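Local coordinates for PKS_KS domain-containing protein (Photorhabdus luminescens subsp. laumondii, PDB 6SMO) that probably acts as a 3-oxoacyl-[acyl-carrier-protein] synthase of the thiolase-like superfamily and here carries a pentaketo-dodecanal in its pocket, at residues B[124-129]-B[183-188]; B[194-199]-B[287-292]. All coordinates share one frame; numbering follows the deposited sequence.

Contact 1 of 2, residues B[124-129]-B[183-188]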
loop_
_atom_site.group_PDB
_atom_site.type_symbol
_atom_site.label_atom_id
_atom_site.label_comp_id
_atom_site.label_asym_id
_atom_site.label_seq_id
_atom_site.Cartn_x
_atom_site.Cartn_y
_atom_site.Cartn_z
ATOM N N GLY B 124 -19.674 2.597 2.831
ATOM C CA GLY B 124 -18.266 2.587 3.278
ATOM C C GLY B 124 -17.342 3.287 2.296
ATOM O O GLY B 124 -17.727 3.432 1.120
ATOM N N VAL B 125 -16.157 3.694 2.763
ATOM C CA VAL B 125 -15.130 4.437 1.971
ATOM C C VAL B 125 -13.899 3.538 1.792
ATOM O O VAL B 125 -13.631 2.715 2.686
ATOM C CB VAL B 125 -14.760 5.772 2.648
ATOM C CG1 VAL B 125 -13.690 6.531 1.876
ATOM C CG2 VAL B 125 -15.981 6.652 2.858
ATOM N N ALA B 126 -13.191 3.698 0.669
ATOM C CA ALA B 126 -11.918 3.008 0.351
ATOM C C ALA B 126 -11.080 3.889 -0.585
ATOM O O ALA B 126 -11.103 3.650 -1.808
ATOM C CB ALA B 126 -12.201 1.655 -0.254
ATOM N N ILE B 127 -10.382 4.882 -0.022
ATOM C CA ILE B 127 -9.481 5.818 -0.759
ATOM C C ILE B 127 -8.032 5.406 -0.484
ATOM O O ILE B 127 -7.596 5.514 0.680
ATOM C CB ILE B 127 -9.755 7.285 -0.370
ATOM C CG1 ILE B 127 -11.191 7.694 -0.715
ATOM C CG2 ILE B 127 -8.736 8.216 -1.013
ATOM C CD1 ILE B 127 -11.631 9.002 -0.099
ATOM N N ALA B 128 -7.325 4.958 -1.526
ATOM C CA ALA B 128 -5.941 4.433 -1.464
ATOM C C ALA B 128 -4.935 5.553 -1.754
ATOM O O ALA B 128 -5.342 6.606 -2.284
ATOM C CB ALA B 128 -5.787 3.297 -2.443
ATOM N N THR B 129 -3.666 5.319 -1.412
ATOM C CA THR B 129 -2.527 6.247 -1.646
ATOM C C THR B 129 -1.214 5.468 -1.536
ATOM O O THR B 129 -1.180 4.480 -0.779
ATOM C CB THR B 129 -2.556 7.422 -0.659
ATOM O OG1 THR B 129 -1.677 8.433 -1.152
ATOM C CG2 THR B 129 -2.153 7.030 0.746
ATOM N N SER B 183 -17.175 -0.164 6.815
ATOM C CA SER B 183 -15.693 -0.264 6.701
ATOM C C SER B 183 -15.101 0.942 5.962
ATOM O O SER B 183 -15.458 1.150 4.784
ATOM C CB SER B 183 -15.298 -1.547 6.014
ATOM O OG SER B 183 -13.910 -1.552 5.708
ATOM N N VAL B 184 -14.219 1.691 6.635
ATOM C CA VAL B 184 -13.340 2.739 6.037
ATOM C C VAL B 184 -11.901 2.210 6.068
ATOM O O VAL B 184 -11.415 1.903 7.174
ATOM C CB VAL B 184 -13.472 4.085 6.778
ATOM C CG1 VAL B 184 -12.496 5.128 6.251
ATOM C CG2 VAL B 184 -14.896 4.616 6.723
ATOM N N SER B 185 -11.255 2.095 4.903
ATOM C CA SER B 185 -9.912 1.482 4.736
ATOM C C SER B 185 -9.005 2.390 3.901
ATOM O O SER B 185 -9.532 3.206 3.116
ATOM C CB SER B 185 -10.018 0.108 4.123
ATOM O OG SER B 185 -10.595 0.172 2.827
ATOM N N ASN B 186 -7.696 2.203 4.077
ATOM C CA ASN B 186 -6.639 2.895 3.302
ATOM C C ASN B 186 -5.634 1.837 2.844
ATOM O O ASN B 186 -4.800 1.435 3.647
ATOM C CB ASN B 186 -5.945 4.015 4.080
ATOM C CG ASN B 186 -4.747 4.573 3.347
ATOM O OD1 ASN B 186 -3.699 4.777 3.933
ATOM N ND2 ASN B 186 -4.887 4.813 2.060
ATOM N N ILE B 187 -5.783 1.356 1.615
ATOM C CA ILE B 187 -4.829 0.368 1.045
ATOM C C ILE B 187 -3.656 1.177 0.496
ATOM O O ILE B 187 -3.906 2.127 -0.227
ATOM C CB ILE B 187 -5.535 -0.495 -0.017
ATOM C CG1 ILE B 187 -6.620 -1.358 0.627
ATOM C CG2 ILE B 187 -4.538 -1.336 -0.786
ATOM C CD1 ILE B 187 -7.452 -2.133 -0.347
ATOM N N SER B 188 -2.428 0.818 0.858
ATOM C CA SER B 188 -1.241 1.594 0.423
ATOM C C SER B 188 -0.266 0.728 -0.376
ATOM O O SER B 188 0.933 0.934 -0.233
ATOM C CB SER B 188 -0.575 2.253 1.586
ATOM O OG SER B 188 -0.263 1.304 2.583
#
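Asn186 reaches from the chain of 183-188 across to the carbonyl of Ile127, giving the one hydrogen bond across the two segments that is not weak; the two backbones run nearly parallel. Its CB comes within 4.1 Å of Ile127 O. CG stands anti to the backbone N (chi1 172°), and beyond it the amide comes nearer to 124-129 than CB does. CG stays beside that oxygen, at 4.0 Å, OD1 passes beside Thr129 CG2 at 4.2 Å, and ND2 donates to Ile127 O at 3.1 Å. The donor lies in the carbonyl plane on a lone pair, at a C=O...N angle of 134°, while the acceptor sits 22° out of the plane of the Asn186 amide. ND2 also touches Ala128 CA. The side chain thus links the backbones where the main-chain bonding is poor: Val125 N to Ser183 O, Ser185 N to Val125 O at 3.3 Å, and Thr129 N to Ile187 O at 3.4 Å are all weak. Val125 CB faces Val184 CG2 at 4.2 Å, and both valines pack on Ala175 of helix 169-178. Ala126 CB meets Ser185 OG at 3.8 Å on the other face. Thr129 OG1 bonds to Ser218 O and Ala132 N. Val184 O accepts from Gln164 and His362 of the neighbouring Ketoacyl_synth_N subunit, whose Ser156 bonds Ser188 OG. Strand 123-128 beside strand 184-185, outermost in this chain's sheet and followed by residues that bond through the backbone to the partner subunit, is consistent with the dimer interface of the thiolase fold, as in other ketosynthases.

Contact 2 of 2, residues B[194-199]-B[287-292]; sequences GLDALG and AGYASV
Tyr289 CG stands anti to its backbone N (chi1 165°), which places CG, and with it the start of the ring, on the side of helix 193-206; Asp196 CG is anti to its carbonyl carbon, which places it beside the backbone N, within 3.3 Å of Tyr289 OH. Tyr289 OH donates to Asp196 OD1 at 2.6 Å. The acceptor lies at the ring edge, near the ring plane, but the hydroxyl approaches from above the carboxylate, whose plane is turned 78° from the ring. A water joins the same two residues, donating to Tyr289 OH at 2.8 Å and to Asp196 O at 2.9 Å. Gly199 CA rests over the centre of one ring face, 3.6 Å from the centroid, as a CH-pi contact. Here a buried helix of the thiolase fold packs on strand 284-293 of the large mixed sheet; the axes of the two short segments pass 8.8 Å apart and run 129° from one another. Leu195 O touches Tyr289 CE1 at 3.6 Å. The carboxylate has further partners: OD1 bonds Ser433 OG, and OD2 bonds Thr189 OG1 and forms a salt bridge with Lys153 of the neighbouring Ketoacyl_synth_N subunit, which also bonds Ser291 OG.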
loop_
_atom_site.group_PDB
_atom_site.type_symbol
_atom_site.label_atom_id
_atom_site.label_comp_id
_atom_site.label_asym_id
_atom_site.label_seq_id
_atom_site.Cartn_x
_atom_site.Cartn_y
_atom_site.Cartn_z
ATOM N N GLY B 194 -4.745 1.768 -6.052
ATOM C CA GLY B 194 -5.955 2.278 -6.727
ATOM C C GLY B 194 -6.942 1.168 -7.054
ATOM O O GLY B 194 -8.104 1.276 -6.617
ATOM N N LEU B 195 -6.497 0.140 -7.786
ATOM C CA LEU B 195 -7.336 -1.022 -8.196
ATOM C C LEU B 195 -7.652 -1.897 -6.978
ATOM O O LEU B 195 -8.736 -2.510 -6.967
ATOM C CB LEU B 195 -6.614 -1.848 -9.267
ATOM C CG LEU B 195 -6.445 -1.203 -10.643
ATOM C CD1 LEU B 195 -6.144 -2.268 -11.685
ATOM C CD2 LEU B 195 -7.675 -0.405 -11.057
ATOM N N ASP B 196 -6.734 -1.974 -6.010
ATOM C CA ASP B 196 -6.897 -2.787 -4.774
ATOM C C ASP B 196 -8.025 -2.192 -3.920
ATOM O O ASP B 196 -8.763 -2.981 -3.297
ATOM C CB ASP B 196 -5.577 -2.896 -4.005
ATOM C CG ASP B 196 -4.521 -3.731 -4.710
ATOM O OD1 ASP B 196 -4.828 -4.287 -5.783
ATOM O OD2 ASP B 196 -3.398 -3.824 -4.179
ATOM N N ALA B 197 -8.154 -0.861 -3.901
ATOM C CA ALA B 197 -9.246 -0.119 -3.227
ATOM C C ALA B 197 -10.580 -0.428 -3.919
ATOM O O ALA B 197 -11.579 -0.648 -3.206
ATOM C CB ALA B 197 -8.951 1.359 -3.228
ATOM N N LEU B 198 -10.589 -0.438 -5.256
ATOM C CA LEU B 198 -11.762 -0.827 -6.087
ATOM C C LEU B 198 -12.072 -2.312 -5.863
ATOM O O LEU B 198 -13.266 -2.665 -5.820
ATOM C CB LEU B 198 -11.460 -0.540 -7.563
ATOM C CG LEU B 198 -11.361 0.936 -7.944
ATOM C CD1 LEU B 198 -10.696 1.103 -9.302
ATOM C CD2 LEU B 198 -12.732 1.594 -7.941
ATOM N N GLY B 199 -11.028 -3.138 -5.721
ATOM C CA GLY B 199 -11.126 -4.593 -5.487
ATOM C C GLY B 199 -11.824 -4.922 -4.178
ATOM O O GLY B 199 -12.758 -5.749 -4.204
ATOM N N ALA B 287 -16.891 -6.219 -12.952
ATOM C CA ALA B 287 -17.270 -7.652 -13.010
ATOM C C ALA B 287 -16.386 -8.494 -12.080
ATOM O O ALA B 287 -16.951 -9.309 -11.322
ATOM C CB ALA B 287 -17.193 -8.148 -14.433
ATOM N N GLY B 288 -15.062 -8.324 -12.148
ATOM C CA GLY B 288 -14.096 -9.156 -11.401
ATOM C C GLY B 288 -12.829 -8.406 -11.026
ATOM O O GLY B 288 -12.560 -7.348 -11.627
ATOM N N TYR B 289 -12.078 -8.958 -10.068
ATOM C CA TYR B 289 -10.796 -8.421 -9.541
ATOM C C TYR B 289 -9.875 -9.588 -9.167
ATOM O O TYR B 289 -10.378 -10.634 -8.711
ATOM C CB TYR B 289 -11.051 -7.516 -8.333
ATOM C CG TYR B 289 -9.829 -7.192 -7.510
ATOM C CD1 TYR B 289 -8.889 -6.277 -7.954
ATOM C CD2 TYR B 289 -9.607 -7.802 -6.284
ATOM C CE1 TYR B 289 -7.762 -5.974 -7.207
ATOM C CE2 TYR B 289 -8.487 -7.509 -5.522
ATOM C CZ TYR B 289 -7.560 -6.592 -5.986
ATOM O OH TYR B 289 -6.453 -6.297 -5.244
ATOM N N ALA B 290 -8.566 -9.403 -9.356
ATOM C CA ALA B 290 -7.500 -10.354 -8.960
ATOM C C ALA B 290 -6.195 -9.585 -8.734
ATOM O O ALA B 290 -6.016 -8.522 -9.363
ATOM C CB ALA B 290 -7.338 -11.423 -10.012
ATOM N N SER B 291 -5.325 -10.105 -7.863
ATOM C CA SER B 291 -4.009 -9.511 -7.513
ATOM C C SER B 291 -3.015 -10.621 -7.151
ATOM O O SER B 291 -3.418 -11.574 -6.457
ATOM C CB SER B 291 -4.150 -8.512 -6.397
ATOM O OG SER B 291 -2.950 -7.772 -6.227
ATOM N N VAL B 292 -1.768 -10.489 -7.614
ATOM C CA VAL B 292 -0.668 -11.477 -7.400
ATOM C C VAL B 292 0.617 -10.722 -7.044
ATOM O O VAL B 292 0.598 -9.473 -7.065
ATOM C CB VAL B 292 -0.460 -12.366 -8.642
ATOM C CG1 VAL B 292 -1.705 -13.169 -8.981
ATOM C CG2 VAL B 292 0.000 -11.560 -9.849
HETATM O O HOH W 1 -7.379 -5.451 -2.705
#

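How the contacts relate
Contacts 1 and 2 have centres about 13 Å apart and meet along helix 193-206, which follows strand 184-185 in the chain. Ile187 CD1 lies 3.3 Å from Asp196 O, and Ala128 CB lies 3.8 Å from Ala197 CB, so Asp196 and Ala197 pack on contact 1 from the same helix that meets Tyr289. The short connection between 183-188 and 194-199 includes Gly190 and Cys191, which line the pocket of the bound pentaketo-dodecanal. The side chains of Ser188 and Asp196 stay about 8 Å and about 10 Å from that ligand. The same neighbouring subunit reaches both contacts.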